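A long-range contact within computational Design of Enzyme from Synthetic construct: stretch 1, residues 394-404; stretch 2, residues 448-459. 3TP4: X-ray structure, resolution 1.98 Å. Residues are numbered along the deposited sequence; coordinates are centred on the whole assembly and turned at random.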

ATOM      1  N   ARG A 394      -3.647  20.980 -13.726  1.00 23.45           N
ATOM      2  CA  ARG A 394      -3.845  21.004 -12.279  1.00 22.29           C
ATOM      3  C   ARG A 394      -2.507  20.778 -11.609  1.00 26.25           C
ATOM      4  O   ARG A 394      -1.837  19.786 -11.875  1.00 23.92           O
ATOM      5  N   VAL A 395      -2.126  21.699 -10.734  1.00 22.75           N
ATOM      6  CA  VAL A 395      -0.919  21.543  -9.948  1.00 22.40           C
ATOM      7  C   VAL A 395      -1.256  21.504  -8.457  1.00 24.06           C
ATOM      8  O   VAL A 395      -2.010  22.349  -7.947  1.00 27.35           O
ATOM      9  N   ARG A 396      -0.696  20.515  -7.775  1.00 23.05           N
ATOM     10  CA  ARG A 396      -0.791  20.399  -6.322  1.00 17.93           C
ATOM     11  C   ARG A 396       0.525  20.888  -5.696  1.00 23.07           C
ATOM     12  O   ARG A 396       1.606  20.390  -6.012  1.00 25.66           O
ATOM     13  N   VAL A 397       0.430  21.881  -4.823  1.00 26.38           N
ATOM     14  CA  VAL A 397       1.579  22.265  -4.015  1.00 30.08           C
ATOM     15  C   VAL A 397       1.205  22.021  -2.565  1.00 30.89           C
ATOM     16  O   VAL A 397       0.282  22.652  -2.045  1.00 30.03           O
ATOM     17  N   GLY A 398       1.915  21.108  -1.913  1.00 28.71           N
ATOM     18  CA  GLY A 398       1.612  20.766  -0.534  1.00 29.78           C
ATOM     19  C   GLY A 398       2.726  21.091   0.451  1.00 34.14           C
ATOM     20  O   GLY A 398       3.902  21.217   0.090  1.00 28.52           O
ATOM     21  N   GLY A 399       2.350  21.221   1.714  1.00 32.08           N
ATOM     22  CA  GLY A 399       3.323  21.350   2.779  1.00 34.44           C
ATOM     23  C   GLY A 399       3.932  22.730   2.932  1.00 31.24           C
ATOM     24  O   GLY A 399       4.877  22.896   3.688  1.00 33.49           O
ATOM     25  N   THR A 400       3.408  23.729   2.229  1.00 27.42           N
ATOM     26  CA  THR A 400       3.883  25.105   2.435  1.00 24.91           C
ATOM     27  C   THR A 400       2.796  26.065   1.988  1.00 32.71           C
ATOM     28  O   THR A 400       1.886  25.659   1.273  1.00 31.13           O
ATOM     29  N   ASP A 401       2.881  27.326   2.412  1.00 27.22           N
ATOM     30  CA  ASP A 401       1.991  28.374   1.906  1.00 30.72           C
ATOM     31  C   ASP A 401       2.430  28.789   0.506  1.00 31.46           C
ATOM     32  O   ASP A 401       3.626  28.904   0.239  1.00 32.72           O
ATOM     33  N   VAL A 402       1.468  29.049  -0.373  1.00 28.96           N
ATOM     34  CA  VAL A 402       1.781  29.303  -1.776  1.00 27.14           C
ATOM     35  C   VAL A 402       1.236  30.640  -2.215  1.00 30.67           C
ATOM     36  O   VAL A 402       0.056  30.915  -2.009  1.00 33.80           O
ATOM     37  N   GLN A 403       2.063  31.466  -2.857  1.00 27.19           N
ATOM     38  CA  GLN A 403       1.580  32.764  -3.328  1.00 32.09           C
ATOM     39  C   GLN A 403       1.160  32.725  -4.784  1.00 31.25           C
ATOM     40  O   GLN A 403       0.228  33.413  -5.173  1.00 31.17           O
ATOM     41  N   SER A 404       1.850  31.935  -5.595  1.00 24.53           N
ATOM     42  CA  SER A 404       1.530  31.892  -7.011  1.00 24.78           C
ATOM     43  C   SER A 404       2.145  30.670  -7.653  1.00 31.45           C
ATOM     44  O   SER A 404       3.075  30.072  -7.113  1.00 29.43           O
ATOM     45  N   THR A 448       6.200  22.635 -17.244  1.00 32.62           N
ATOM     46  CA  THR A 448       6.964  22.917 -16.036  1.00 33.30           C
ATOM     47  C   THR A 448       6.212  23.868 -15.116  1.00 30.93           C
ATOM     48  O   THR A 448       5.930  25.007 -15.489  1.00 27.45           O
ATOM     49  N   ALA A 449       5.880  23.378 -13.922  1.00 28.39           N
ATOM     50  CA  ALA A 449       5.205  24.181 -12.911  1.00 28.27           C
ATOM     51  C   ALA A 449       6.218  24.815 -11.979  1.00 26.08           C
ATOM     52  O   ALA A 449       7.112  24.134 -11.464  1.00 25.39           O
ATOM     53  N   THR A 450       6.065  26.113 -11.748  1.00 25.06           N
ATOM     54  CA  THR A 450       6.934  26.816 -10.825  1.00 29.14           C
ATOM     55  C   THR A 450       6.093  27.506  -9.761  1.00 27.25           C
ATOM     56  O   THR A 450       5.345  28.452 -10.046  1.00 28.67           O
ATOM     57  N   ALA A 451       6.220  27.025  -8.529  1.00 26.17           N
ATOM     58  CA  ALA A 451       5.470  27.582  -7.412  1.00 24.95           C
ATOM     59  C   ALA A 451       6.332  28.518  -6.567  1.00 28.63           C
ATOM     60  O   ALA A 451       7.446  28.170  -6.182  1.00 27.08           O
ATOM     61  N   THR A 452       5.806  29.708  -6.291  1.00 27.23           N
ATOM     62  CA  THR A 452       6.449  30.652  -5.385  1.00 29.03           C
ATOM     63  C   THR A 452       5.834  30.481  -4.001  1.00 26.00           C
ATOM     64  O   THR A 452       4.641  30.750  -3.797  1.00 27.03           O
ATOM     65  N   THR A 453       6.641  30.005  -3.058  1.00 25.27           N
ATOM     66  CA  THR A 453       6.131  29.587  -1.754  1.00 27.13           C
ATOM     67  C   THR A 453       6.972  30.034  -0.558  1.00 33.41           C
ATOM     68  O   THR A 453       8.099  30.528  -0.709  1.00 30.88           O
ATOM     69  N   ALA A 454       6.413  29.820   0.632  1.00 27.74           N
ATOM     70  CA  ALA A 454       7.082  30.130   1.888  1.00 35.45           C
ATOM     71  C   ALA A 454       8.307  29.234   2.117  1.00 25.82           C
ATOM     72  O   ALA A 454       9.158  29.537   2.961  1.00 32.62           O
ATOM     73  N   ALA A 455       8.395  28.150   1.358  1.00 27.74           N
ATOM     74  CA  ALA A 455       9.538  27.243   1.435  1.00 28.18           C
ATOM     75  C   ALA A 455      10.518  27.496   0.288  1.00 26.03           C
ATOM     76  O   ALA A 455      11.453  26.717   0.067  1.00 30.48           O
ATOM     77  N   GLY A 456      10.300  28.581  -0.442  1.00 29.11           N
ATOM     78  CA  GLY A 456      11.138  28.911  -1.586  1.00 28.42           C
ATOM     79  C   GLY A 456      10.405  28.672  -2.893  1.00 29.52           C
ATOM     80  O   GLY A 456       9.181  28.624  -2.921  1.00 28.96           O
ATOM     81  N   THR A 457      11.152  28.537  -3.980  1.00 27.10           N
ATOM     82  CA  THR A 457      10.549  28.312  -5.282  1.00 26.85           C
ATOM     83  C   THR A 457      10.683  26.834  -5.600  1.00 35.98           C
ATOM     84  O   THR A 457      11.795  26.306  -5.623  1.00 29.59           O
ATOM     85  N   LEU A 458       9.550  26.161  -5.809  1.00 24.90           N
ATOM     86  CA  LEU A 458       9.546  24.738  -6.090  1.00 31.81           C
ATOM     87  C   LEU A 458       9.141  24.529  -7.535  1.00 30.27           C
ATOM     88  O   LEU A 458       8.252  25.219  -8.036  1.00 29.47           O
ATOM     89  N   ASP A 459       9.779  23.582  -8.217  1.00 27.65           N
ATOM     90  CA  ASP A 459       9.338  23.265  -9.569  1.00 31.45           C
ATOM     91  C   ASP A 459       9.333  21.783  -9.885  1.00 30.66           C
ATOM     92  O   ASP A 459       9.875  20.973  -9.142  1.00 25.87           O
TER

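Where two segments distant in sequence meet, backbone hydrogen bonds often fix the register while side chains fill the space the strands enclose; this pair illustrates the principle. Thr-452 covers the most surface. Its side chain (chi1 m) shares a sheet face with Ser-404 (chi1 p), whose OG lies 3.5 Å from Thr-452 CB. The same pair is joined through the backbone, Thr-452 N donating to Ser-404 O at 2.9 Å, and Gln-403 N donates to Thr-452 O at 2.8 Å. Gln-403 starts sideways, but its end comes nearer, bringing OE1 to 3.9 Å from Thr-452 CG2.

Thr-400 (chi1 t) points toward the other stretch and reaches the turn that begins at Thr-453. Thr-400 OG1 lies 3.2 Å from Ala-455 N, and both OG1 and CG2 of Thr-400 come to 3.6 Å from Thr-453 OG1. Thr-453 OG1, on a p rotamer, is engaged within its own turn: it accepts from Ala-455 N at 2.9 Å and donates to Gly-456 O at 2.8 Å.

Deeper in, the contact becomes apolar. Val-397 (t) packs against Ala-451, with CG2 3.9 Å and CG1 4.2 Å from Ala-451 CB, and CG1 also lies 4.1 Å from Leu-458 CD1. Val-395 (t) repeats the valine-alanine pairing two residues earlier, its CG2 resting 3.8 Å from Ala-449 CB, a small partner for a branched one.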

ATOM      1  CB  ARG A 394      -4.807  19.893 -11.841  1.00 21.94           C
ATOM      2  CG  ARG A 394      -6.237  20.065 -12.348  1.00 22.10           C
ATOM      3  CD  ARG A 394      -7.093  18.821 -12.023  1.00 27.05           C
ATOM      4  NE  ARG A 394      -8.465  18.981 -12.500  1.00 26.77           N
ATOM      5  CZ  ARG A 394      -8.866  18.694 -13.737  1.00 30.24           C
ATOM      6  NH1 ARG A 394      -8.005  18.211 -14.627  1.00 22.58           N
ATOM      7  NH2 ARG A 394     -10.130  18.888 -14.084  1.00 28.95           N
ATOM      8  CB  VAL A 395       0.072  22.699 -10.201  1.00 25.29           C
ATOM      9  CG1 VAL A 395       1.305  22.537  -9.304  1.00 22.09           C
ATOM     10  CG2 VAL A 395       0.476  22.753 -11.694  1.00 22.09           C
ATOM     11  CB  ARG A 396      -1.071  18.942  -5.933  1.00 26.14           C
ATOM     12  CG  ARG A 396      -1.048  18.630  -4.434  1.00 32.19           C
ATOM     13  CD  ARG A 396      -1.940  19.551  -3.641  1.00 28.60           C
ATOM     14  NE  ARG A 396      -1.905  19.254  -2.209  1.00 28.08           N
ATOM     15  CZ  ARG A 396      -2.590  19.927  -1.288  1.00 32.95           C
ATOM     16  NH1 ARG A 396      -3.369  20.952  -1.638  1.00 32.74           N
ATOM     17  NH2 ARG A 396      -2.498  19.581  -0.014  1.00 31.01           N
ATOM     18  CB  VAL A 397       1.934  23.749  -4.188  1.00 29.47           C
ATOM     19  CG1 VAL A 397       3.279  24.041  -3.532  1.00 30.46           C
ATOM     20  CG2 VAL A 397       1.956  24.122  -5.661  1.00 25.48           C
ATOM     21  CB  THR A 400       5.197  25.381   1.638  1.00 28.44           C
ATOM     22  OG1 THR A 400       5.608  26.743   1.819  1.00 28.22           O
ATOM     23  CG2 THR A 400       4.987  25.117   0.142  1.00 28.65           C
ATOM     24  CB  ASP A 401       2.017  29.614   2.806  1.00 33.30           C
ATOM     25  CG  ASP A 401       1.270  29.412   4.111  1.00 51.13           C
ATOM     26  OD1 ASP A 401       0.538  28.407   4.242  1.00 49.25           O
ATOM     27  OD2 ASP A 401       1.416  30.273   5.005  1.00 63.06           O
ATOM     28  CB  VAL A 402       1.151  28.220  -2.685  1.00 29.26           C
ATOM     29  CG1 VAL A 402       1.572  28.432  -4.129  1.00 25.46           C
ATOM     30  CG2 VAL A 402       1.532  26.829  -2.196  1.00 29.97           C
ATOM     31  CB  GLN A 403       2.614  33.885  -3.136  1.00 35.40           C
ATOM     32  CG  GLN A 403       3.111  34.044  -1.710  1.00 50.11           C
ATOM     33  CD  GLN A 403       4.628  34.107  -1.642  1.00 57.47           C
ATOM     34  OE1 GLN A 403       5.232  35.110  -2.032  1.00 55.34           O
ATOM     35  NE2 GLN A 403       5.254  33.025  -1.166  1.00 42.26           N
ATOM     36  CB  SER A 404       2.032  33.160  -7.717  1.00 33.81           C
ATOM     37  OG  SER A 404       3.449  33.185  -7.753  1.00 31.46           O
ATOM     38  CB  THR A 448       8.336  23.527 -16.370  1.00 34.46           C
ATOM     39  OG1 THR A 448       9.081  22.600 -17.162  1.00 30.57           O
ATOM     40  CG2 THR A 448       9.111  23.841 -15.097  1.00 36.61           C
ATOM     41  CB  ALA A 449       4.234  23.327 -12.115  1.00 24.36           C
ATOM     42  CB  THR A 450       7.809  27.832 -11.571  1.00 29.28           C
ATOM     43  OG1 THR A 450       8.550  27.149 -12.590  1.00 29.05           O
ATOM     44  CG2 THR A 450       8.773  28.542 -10.619  1.00 29.86           C
ATOM     45  CB  ALA A 451       4.907  26.462  -6.559  1.00 24.78           C
ATOM     46  CB  THR A 452       6.261  32.082  -5.888  1.00 25.45           C
ATOM     47  OG1 THR A 452       6.909  32.214  -7.157  1.00 27.66           O
ATOM     48  CG2 THR A 452       6.840  33.113  -4.910  1.00 26.62           C
ATOM     49  CB  THR A 453       5.999  28.049  -1.678  1.00 34.36           C
ATOM     50  OG1 THR A 453       7.249  27.470  -1.267  1.00 30.62           O
ATOM     51  CG2 THR A 453       5.594  27.477  -3.028  1.00 29.76           C
ATOM     52  CB  ALA A 454       6.101  30.012   3.054  1.00 31.40           C
ATOM     53  CB  ALA A 455       9.067  25.791   1.421  1.00 28.02           C
ATOM     54  CB  THR A 457      11.246  29.157  -6.382  1.00 27.09           C
ATOM     55  OG1 THR A 457      10.999  30.551  -6.159  1.00 27.10           O
ATOM     56  CG2 THR A 457      10.732  28.784  -7.748  1.00 22.80           C
ATOM     57  CB  LEU A 458       8.534  24.028  -5.184  1.00 26.65           C
ATOM     58  CG  LEU A 458       8.542  24.396  -3.695  1.00 31.28           C
ATOM     59  CD1 LEU A 458       7.358  23.716  -2.983  1.00 31.33           C
ATOM     60  CD2 LEU A 458       9.885  24.014  -3.047  1.00 32.74           C
ATOM     61  CB  ASP A 459      10.090  24.054 -10.646  1.00 31.22           C
ATOM     62  CG  ASP A 459      11.598  23.881 -10.579  1.00 39.98           C
ATOM     63  OD1 ASP A 459      12.076  22.823 -10.125  1.00 43.72           O
ATOM     64  OD2 ASP A 459      12.305  24.821 -10.999  1.00 47.51           O
TER